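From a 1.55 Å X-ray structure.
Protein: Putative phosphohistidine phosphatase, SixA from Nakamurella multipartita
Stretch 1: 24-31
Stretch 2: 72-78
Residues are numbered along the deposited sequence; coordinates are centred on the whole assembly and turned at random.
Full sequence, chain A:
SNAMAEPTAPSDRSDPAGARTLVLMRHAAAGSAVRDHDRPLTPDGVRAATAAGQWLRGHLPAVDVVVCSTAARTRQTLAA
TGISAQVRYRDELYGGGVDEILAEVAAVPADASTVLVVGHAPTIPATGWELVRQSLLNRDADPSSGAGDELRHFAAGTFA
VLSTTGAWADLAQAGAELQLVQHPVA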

# COMPACT_ATOMS: atom_id res chain seq x y z
N LEU A 24 -1.46 -0.80 1.35
CA LEU A 24 -0.09 -0.65 0.94
C LEU A 24 0.38 -1.92 0.26
O LEU A 24 0.48 -2.94 0.93
CB LEU A 24 0.80 -0.31 2.12
CG LEU A 24 0.56 0.97 2.89
CD1 LEU A 24 1.50 1.10 4.06
CD2 LEU A 24 0.64 2.16 1.92
N MSE A 25 0.64 -1.88 -1.05
CA MSE A 25 0.96 -3.07 -1.83
C MSE A 25 2.32 -2.97 -2.40
O MSE A 25 2.68 -1.97 -3.04
CB MSE A 25 -0.09 -3.22 -2.95
CG MSE A 25 0.15 -4.51 -3.71
SE MSE A 25 -1.38 -4.89 -4.89
CE MSE A 25 -0.79 -6.71 -5.45
N ARG A 26 3.05 -4.06 -2.30
CA ARG A 26 4.31 -4.23 -3.06
C ARG A 26 3.97 -4.90 -4.39
O ARG A 26 3.21 -5.89 -4.43
CB ARG A 26 5.29 -5.10 -2.26
CG ARG A 26 6.59 -5.36 -3.01
CD ARG A 26 7.49 -6.27 -2.21
NE ARG A 26 8.75 -6.50 -2.90
CZ ARG A 26 9.73 -7.28 -2.43
NH1 ARG A 26 9.61 -7.89 -1.28
NH2 ARG A 26 10.87 -7.37 -3.10
N HIS A 27 4.50 -4.37 -5.48
CA HIS A 27 4.27 -4.97 -6.79
C HIS A 27 4.57 -6.47 -6.77
O HIS A 27 5.42 -6.95 -6.01
CB HIS A 27 5.10 -4.29 -7.89
CG HIS A 27 6.56 -4.47 -7.73
ND1 HIS A 27 7.23 -5.63 -8.06
CD2 HIS A 27 7.50 -3.62 -7.22
CE1 HIS A 27 8.50 -5.49 -7.75
NE2 HIS A 27 8.69 -4.29 -7.25
N ALA A 28 3.94 -7.15 -7.70
CA ALA A 28 4.15 -8.59 -7.86
C ALA A 28 5.45 -8.89 -8.57
O ALA A 28 6.16 -8.00 -9.04
CB ALA A 28 2.97 -9.21 -8.54
N ALA A 29 5.82 -10.16 -8.57
CA ALA A 29 7.14 -10.61 -9.02
C ALA A 29 7.41 -10.21 -10.46
O ALA A 29 6.53 -10.35 -11.35
CB ALA A 29 7.27 -12.10 -8.84
N ALA A 30 8.62 -9.70 -10.70
CA ALA A 30 8.99 -9.18 -12.00
C ALA A 30 10.26 -9.82 -12.56
O ALA A 30 11.06 -10.42 -11.85
CB ALA A 30 9.15 -7.66 -11.89
N GLY A 31 10.34 -9.78 -13.87
CA GLY A 31 11.40 -10.44 -14.61
C GLY A 31 12.50 -9.49 -14.97
O GLY A 31 12.74 -8.50 -14.28
N ALA A 72 6.97 -0.13 -14.90
CA ALA A 72 6.09 -1.11 -15.60
C ALA A 72 5.50 -2.12 -14.60
O ALA A 72 4.33 -2.45 -14.65
CB ALA A 72 6.81 -1.81 -16.72
N ARG A 73 6.30 -2.62 -13.67
CA ARG A 73 5.85 -3.70 -12.82
C ARG A 73 4.78 -3.31 -11.84
O ARG A 73 3.90 -4.11 -11.49
CB ARG A 73 7.04 -4.38 -12.12
CG ARG A 73 7.89 -3.47 -11.21
CD ARG A 73 9.20 -4.19 -10.89
NE ARG A 73 10.16 -3.43 -10.09
CZ ARG A 73 11.13 -2.64 -10.60
NH1 ARG A 73 11.16 -2.30 -11.90
NH2 ARG A 73 12.07 -2.17 -9.80
N THR A 74 4.83 -2.07 -11.36
CA THR A 74 3.80 -1.52 -10.50
C THR A 74 2.52 -1.18 -11.33
O THR A 74 1.42 -1.51 -10.95
CB THR A 74 4.33 -0.29 -9.73
OG1 THR A 74 5.13 0.49 -10.62
CG2 THR A 74 5.23 -0.73 -8.58
N ARG A 75 2.69 -0.59 -12.51
CA ARG A 75 1.56 -0.35 -13.43
C ARG A 75 0.85 -1.66 -13.78
O ARG A 75 -0.38 -1.71 -13.75
CB ARG A 75 2.04 0.32 -14.72
CG ARG A 75 2.52 1.73 -14.55
CD ARG A 75 3.08 2.27 -15.87
NE ARG A 75 3.55 3.65 -15.79
CZ ARG A 75 2.78 4.74 -15.96
NH1 ARG A 75 1.48 4.65 -16.30
NH2 ARG A 75 3.36 5.93 -15.86
N GLN A 76 1.63 -2.68 -14.08
CA GLN A 76 1.08 -3.97 -14.47
C GLN A 76 0.41 -4.67 -13.30
O GLN A 76 -0.61 -5.35 -13.46
CB GLN A 76 2.18 -4.86 -15.07
CG GLN A 76 2.58 -4.38 -16.46
CD GLN A 76 3.79 -5.09 -17.00
OE1 GLN A 76 4.27 -6.04 -16.42
NE2 GLN A 76 4.34 -4.61 -18.13
N THR A 77 0.96 -4.54 -12.11
CA THR A 77 0.31 -5.07 -10.93
C THR A 77 -1.06 -4.44 -10.77
O THR A 77 -2.05 -5.12 -10.60
CB THR A 77 1.17 -4.80 -9.68
OG1 THR A 77 2.39 -5.54 -9.76
CG2 THR A 77 0.43 -5.18 -8.46
N LEU A 78 -1.11 -3.12 -10.89
CA LEU A 78 -2.41 -2.44 -10.80
C LEU A 78 -3.39 -2.95 -11.87
O LEU A 78 -4.56 -3.22 -11.57
CB LEU A 78 -2.22 -0.92 -10.88
CG LEU A 78 -3.49 -0.12 -10.87
CD1 LEU A 78 -4.32 -0.31 -9.64
CD2 LEU A 78 -3.11 1.35 -11.07

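How does the backbone bring these distant segments together? Strand residues 24-26 give way to a loop at His27, and this turning point lies beside the helix of 72-78, with His27 CA 5.1 Å from Thr74 CA. Helix residues Arg73 and Thr77, one turn apart, both direct their CA-to-CB bonds toward the loop, while that of Thr74 points sideways. The contact is compact, burying 306 Å² in all, and His27, Thr77 and Arg73 supply most of it.

What does His27 gain from its position? Its p rotamer (chi1 65°) lays the ring against Arg73, whose CD sits 3.6 Å from the centroid of the His27 ring and only 18° off the normal. This is a CH-pi contact: the methylene next to the guanidinium nitrogen carries slightly positive hydrogens, well suited to the electron-rich ring face. At the base of the side chain, His27 CB packs 3.6 Å from Thr74 CG2. The ring is also tied to its own loop, where His27 ND1 donates to Ala28 O at 2.8 Å.

Why does Thr77 matter so much for a small side chain? Its hydroxyl serves both segments. Thr77 OG1 accepts a nearly straight hydrogen bond from Ala28 N (3.0 Å, 167°) and donates to Arg73 O at 2.7 Å, so the loop's backbone is linked through one side chain to the helix's own backbone. The methyl group has a different partner: Thr77 CG2 lies 3.6 Å from CE of Met25, a selenomethionine whose extended side chain reaches the helix from the strand.

What else does Arg73 touch? Ala30 CB rests 3.6 Å from Arg73 CD, so the same methylene that covers the imidazole also meets a methyl farther along the loop. The guanidinium's NH1 and NH2 are hydrogen-bonded elsewhere in the structure.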